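Local coordinates for protein endo-beta-1,4-mannanase (Alicyclobacillus acidocaldarius, PDB 4CD8) that hydrolyses internal beta-1,4-mannosidic bonds of mannans as a family GH113 glycoside hydrolase built on a TIM barrel, at residues C91-V96 / T178-H183; R190-D193 / L197-S200. All blocks are in the same frame, centred on the assembly; numbering follows the deposited sequence.

Contact 1: C91-V96 / T178-H183; sequences CLKPTV and TYNCNH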
loop_
_atom_site.group_PDB
_atom_site.type_symbol
_atom_site.label_atom_id
_atom_site.label_comp_id
_atom_site.label_asym_id
_atom_site.label_seq_id
_atom_site.Cartn_x
_atom_site.Cartn_y
_atom_site.Cartn_z
ATOM N N CYS A 91 -4.475 8.245 -2.342
ATOM C CA CYS A 91 -4.142 7.797 -0.994
ATOM C C CYS A 91 -2.679 8.077 -0.723
ATOM O O CYS A 91 -1.831 7.743 -1.560
ATOM C CB CYS A 91 -4.407 6.326 -0.805
ATOM S SG CYS A 91 -3.960 5.686 0.817
ATOM N N LEU A 92 -2.366 8.687 0.418
ATOM C CA LEU A 92 -0.957 8.888 0.810
ATOM C C LEU A 92 -0.554 7.795 1.766
ATOM O O LEU A 92 -1.216 7.586 2.789
ATOM C CB LEU A 92 -0.733 10.262 1.421
ATOM C CG LEU A 92 0.730 10.672 1.632
ATOM C CD1 LEU A 92 1.556 10.683 0.316
ATOM C CD2 LEU A 92 0.788 12.002 2.366
ATOM N N LYS A 93 0.597 7.125 1.454
ATOM C CA LYS A 93 1.051 5.975 2.210
ATOM C C LYS A 93 2.511 6.083 2.573
ATOM O O LYS A 93 3.394 5.559 1.853
ATOM C CB LYS A 93 0.793 4.670 1.467
ATOM C CG LYS A 93 1.174 3.413 2.226
ATOM C CD LYS A 93 0.794 2.193 1.419
ATOM C CE LYS A 93 1.614 0.955 1.730
ATOM N NZ LYS A 93 1.001 -0.198 1.052
ATOM N N PRO A 94 2.795 6.769 3.668
ATOM C CA PRO A 94 4.140 6.709 4.256
ATOM C C PRO A 94 4.346 5.388 4.979
ATOM O O PRO A 94 3.459 4.938 5.674
ATOM C CB PRO A 94 4.143 7.873 5.258
ATOM C CG PRO A 94 2.800 8.479 5.223
ATOM C CD PRO A 94 1.874 7.531 4.517
ATOM N N THR A 95 5.502 4.747 4.838
ATOM C CA THR A 95 5.803 3.634 5.674
ATOM C C THR A 95 7.299 3.655 6.033
ATOM O O THR A 95 7.948 4.672 5.832
ATOM C CB THR A 95 5.368 2.312 5.021
ATOM O OG1 THR A 95 5.496 1.259 5.970
ATOM C CG2 THR A 95 6.221 1.993 3.803
ATOM N N VAL A 96 7.795 2.571 6.619
ATOM C CA VAL A 96 9.235 2.484 6.981
ATOM C C VAL A 96 9.801 1.202 6.440
ATOM O O VAL A 96 9.131 0.170 6.402
ATOM C CB VAL A 96 9.467 2.522 8.507
ATOM C CG1 VAL A 96 9.028 3.849 9.090
ATOM C CG2 VAL A 96 8.757 1.405 9.254
ATOM N N THR A 178 -7.102 4.339 6.642
ATOM C CA THR A 178 -6.983 2.900 6.705
ATOM C C THR A 178 -5.667 2.522 7.380
ATOM O O THR A 178 -4.768 3.370 7.448
ATOM C CB THR A 178 -7.062 2.268 5.295
ATOM O OG1 THR A 178 -7.252 0.859 5.426
ATOM C CG2 THR A 178 -5.781 2.567 4.448
ATOM N N TYR A 179 -5.621 1.291 7.897
ATOM C CA TYR A 179 -4.349 0.618 8.265
ATOM C C TYR A 179 -4.302 -0.605 7.372
ATOM O O TYR A 179 -5.284 -1.322 7.240
ATOM C CB TYR A 179 -4.386 0.171 9.743
ATOM C CG TYR A 179 -3.212 -0.708 10.067
ATOM C CD1 TYR A 179 -1.950 -0.141 10.146
ATOM C CD2 TYR A 179 -3.347 -2.047 10.263
ATOM C CE1 TYR A 179 -0.843 -0.933 10.392
ATOM C CE2 TYR A 179 -2.246 -2.852 10.521
ATOM C CZ TYR A 179 -1.008 -2.274 10.569
ATOM O OH TYR A 179 0.047 -3.080 10.801
ATOM N N ASN A 180 -3.124 -0.857 6.798
ATOM C CA ASN A 180 -2.858 -1.951 5.870
ATOM C C ASN A 180 -2.116 -3.033 6.609
ATOM O O ASN A 180 -0.904 -2.883 6.876
ATOM C CB ASN A 180 -2.061 -1.297 4.717
ATOM C CG ASN A 180 -1.385 -2.227 3.721
ATOM O OD1 ASN A 180 -0.711 -1.673 2.862
ATOM N ND2 ASN A 180 -1.593 -3.536 3.750
ATOM N N CYS A 181 -2.789 -4.121 6.969
ATOM C CA CYS A 181 -2.106 -5.236 7.633
ATOM C C CYS A 181 -1.505 -6.177 6.597
ATOM O O CYS A 181 -1.829 -6.111 5.426
ATOM C CB CYS A 181 -3.023 -6.008 8.588
ATOM S SG CYS A 181 -4.325 -6.906 7.769
ATOM N N ASN A 182 -0.637 -7.055 7.058
ATOM C CA ASN A 182 -0.157 -8.111 6.158
ATOM C C ASN A 182 -1.223 -9.176 5.861
ATOM O O ASN A 182 -2.128 -9.395 6.646
ATOM C CB ASN A 182 1.035 -8.761 6.787
ATOM C CG ASN A 182 1.905 -9.484 5.778
ATOM O OD1 ASN A 182 1.921 -9.141 4.606
ATOM N ND2 ASN A 182 2.629 -10.466 6.253
ATOM N N HIS A 183 -1.109 -9.861 4.731
ATOM C CA HIS A 183 -1.929 -11.055 4.517
ATOM C C HIS A 183 -1.805 -12.005 5.716
ATOM O O HIS A 183 -0.718 -12.153 6.325
ATOM C CB HIS A 183 -1.541 -11.785 3.216
ATOM C CG HIS A 183 -0.098 -12.157 3.141
ATOM N ND1 HIS A 183 0.365 -13.360 3.618
ATOM C CD2 HIS A 183 0.982 -11.490 2.676
ATOM C CE1 HIS A 183 1.676 -13.429 3.429
ATOM N NE2 HIS A 183 2.073 -12.310 2.851
#

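Contact 2: R190-D193 / L197-S200; sequences RFWD and LISS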
loop_
_atom_site.group_PDB
_atom_site.type_symbol
_atom_site.label_atom_id
_atom_site.label_comp_id
_atom_site.label_asym_id
_atom_site.label_seq_id
_atom_site.Cartn_x
_atom_site.Cartn_y
_atom_site.Cartn_z
ATOM N N ARG A 190 -6.498 -5.759 16.337
ATOM C CA ARG A 190 -7.486 -5.474 17.357
ATOM C C ARG A 190 -7.955 -4.026 17.406
ATOM O O ARG A 190 -8.775 -3.697 18.277
ATOM C CB ARG A 190 -6.947 -5.901 18.728
ATOM C CG ARG A 190 -6.565 -7.363 18.850
ATOM C CD ARG A 190 -7.709 -8.316 18.630
ATOM N NE ARG A 190 -8.760 -8.163 19.646
ATOM C CZ ARG A 190 -8.771 -8.843 20.792
ATOM N NH1 ARG A 190 -7.784 -9.698 21.080
ATOM N NH2 ARG A 190 -9.776 -8.677 21.672
ATOM N N PHE A 191 -7.486 -3.186 16.487
ATOM C CA PHE A 191 -7.850 -1.769 16.479
ATOM C C PHE A 191 -8.563 -1.336 15.183
ATOM O O PHE A 191 -8.559 -0.159 14.849
ATOM C CB PHE A 191 -6.632 -0.902 16.815
ATOM C CG PHE A 191 -5.437 -1.152 15.923
ATOM C CD1 PHE A 191 -5.324 -0.503 14.706
ATOM C CD2 PHE A 191 -4.404 -1.984 16.343
ATOM C CE1 PHE A 191 -4.223 -0.686 13.886
ATOM C CE2 PHE A 191 -3.267 -2.187 15.515
ATOM C CZ PHE A 191 -3.202 -1.555 14.288
ATOM N N TRP A 192 -9.231 -2.271 14.486
ATOM C CA TRP A 192 -9.943 -1.907 13.267
ATOM C C TRP A 192 -11.052 -0.869 13.520
ATOM O O TRP A 192 -11.379 -0.107 12.635
ATOM C CB TRP A 192 -10.572 -3.109 12.559
ATOM C CG TRP A 192 -9.617 -4.099 11.924
ATOM C CD1 TRP A 192 -9.617 -5.422 12.120
ATOM C CD2 TRP A 192 -8.548 -3.826 10.959
ATOM N NE1 TRP A 192 -8.636 -6.024 11.328
ATOM C CE2 TRP A 192 -7.993 -5.064 10.607
ATOM C CE3 TRP A 192 -8.090 -2.679 10.326
ATOM C CZ2 TRP A 192 -6.936 -5.173 9.707
ATOM C CZ3 TRP A 192 -7.024 -2.770 9.451
ATOM C CH2 TRP A 192 -6.459 -4.021 9.144
ATOM N N ASP A 193 -11.622 -0.870 14.720
ATOM C CA ASP A 193 -12.606 0.163 15.032
ATOM C C ASP A 193 -12.078 1.599 14.949
ATOM O O ASP A 193 -12.853 2.543 14.792
ATOM C CB ASP A 193 -13.189 -0.094 16.422
ATOM C CG ASP A 193 -12.135 -0.045 17.505
ATOM O OD1 ASP A 193 -11.312 -0.973 17.571
ATOM O OD2 ASP A 193 -12.057 0.917 18.268
ATOM N N LEU A 197 -11.584 2.031 7.087
ATOM C CA LEU A 197 -11.541 0.915 6.154
ATOM C C LEU A 197 -10.490 -0.079 6.592
ATOM O O LEU A 197 -9.371 0.311 6.946
ATOM C CB LEU A 197 -11.166 1.381 4.732
ATOM C CG LEU A 197 -12.118 2.390 4.099
ATOM C CD1 LEU A 197 -11.404 3.216 3.041
ATOM C CD2 LEU A 197 -13.304 1.636 3.513
ATOM N N ILE A 198 -10.842 -1.345 6.528
ATOM C CA ILE A 198 -9.876 -2.417 6.787
ATOM C C ILE A 198 -9.152 -2.677 5.479
ATOM O O ILE A 198 -9.796 -2.768 4.461
ATOM C CB ILE A 198 -10.602 -3.716 7.230
ATOM C CG1 ILE A 198 -11.264 -3.490 8.581
ATOM C CG2 ILE A 198 -9.650 -4.853 7.385
ATOM C CD1 ILE A 198 -12.190 -4.600 9.031
ATOM N N SER A 199 -7.809 -2.775 5.506
ATOM C CA SER A 199 -7.092 -3.182 4.289
ATOM C C SER A 199 -5.929 -4.087 4.560
ATOM O O SER A 199 -5.406 -4.142 5.665
ATOM C CB SER A 199 -6.600 -1.962 3.509
ATOM O OG SER A 199 -5.582 -1.245 4.179
ATOM N N SER A 200 -5.551 -4.847 3.514
ATOM C CA SER A 200 -4.455 -5.770 3.685
ATOM C C SER A 200 -3.578 -5.849 2.448
ATOM O O SER A 200 -3.944 -5.384 1.382
ATOM C CB SER A 200 -4.932 -7.167 4.052
ATOM O OG SER A 200 -5.708 -7.702 3.020
#

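Contact 1: C91-V96 / T178-H183
Lys93 and Asn180 are the nearest residues of 91-96 and 178-183, yet their CA atoms stay 9.6 Å apart, because these strands are not neighbours in the sheet: strand 145-150 lies between them, and the gap is bridged by side chains alone. In each of these buried residues the bond leaving CA for CB points toward the other segment. Lys93 sends an extended chain inward, its CG anti to the backbone N (chi1 -177°), which carries NZ the whole way to the amide of Asn180. There NZ donates a hydrogen bond of 2.9 Å to Asn180 OD1, arriving almost straight along the C=O axis at 174°, while the two side chains run at about a right angle to one another. Salt-bridged to Glu231, its stronger partner, the ammonium group finds a second, neutral acceptor in the amide oxygen. On the other branch, Asn180 ND2 bonds to Ser201 OG and weakly to Cys181 O, and together these bonds should fix the amide's rotation. Side chains meeting inside a closed parallel sheet are characteristic of the TIM barrel; here the lysine side chain is about 5 Å from the bound mannoimidazole, whose pocket includes Glu231.

Contact 2: R190-D193 / L197-S200
Trp192 lays one face of its indole over Ile198, and most of this contact is made by that pair. The gamma methyl CG2 sits above the six-membered ring, 3.5 Å from its centroid and only 9° off the normal, a clear CH-pi contact. The other branch of the isoleucine follows the indole back toward its root: CG1 lies 3.6 Å from Trp192 CD2, where the two rings fuse, and Ile198 CD1 continues to 3.9 Å from Trp192 CG. The branches divide the work because CG1 is anti to the carbonyl carbon (chi1 -66°) whereas CG2 is anti to the backbone N, spreading both along the aromatic surface. At the far end of the indole, Trp192 CH2 comes within 3.6 Å of Ser199 O, approached obliquely.

Such a contact illustrates how a connection between neighbouring strands of a TIM barrel packs on their outer side: strand 176-182 passes to its parallel neighbour 197-201 through an excursion with no long helix, and a large aromatic from this connection covers the outer surface of the strands. Trp192 reaches Cys181 as well as Ile198, so one side chain spans both.

Further out, the indole is held through NE1, which donates a hydrogen bond to Glu186 O, and by the ring of His223, which meets it edge-to-face. A leucine in place of the indole would probably leave the Ile198 CG2 methyl without its aromatic face and Glu186 O without the NE1 donor, opening a gap between loop and strand. Ile198 in turn is set by backbone hydrogen bonds with Pro226 and Phe228, and the next residue, Ser199, turns its CB away from the loop and bonds through OG to Thr178 OG1 and Tyr179 O.

Contact 1 precedes contact 2 along the chain, and their centres lie 11 Å apart within the same barrel sheet. They meet where strands 176-182 and 197-201 run side by side: a probable hydrogen bond of 2.9 Å joins Cys181 N to Ser199 O. Another, of 2.7 Å, joins Thr178 OG1 to Leu197 O. Contact 1 looks inward, close to the centre of the chain and the inhibitor; contact 2 lies about 14 Å from that centre, outside the strands. Strand 176-182 thus supplies Asn180 to the polar interior near the sugar-binding pocket and 197-201 supplies Ile198 to the apolar layer outside, consistent with alternate residues of a barrel strand facing in and out, as Asn180 and Cys181 do.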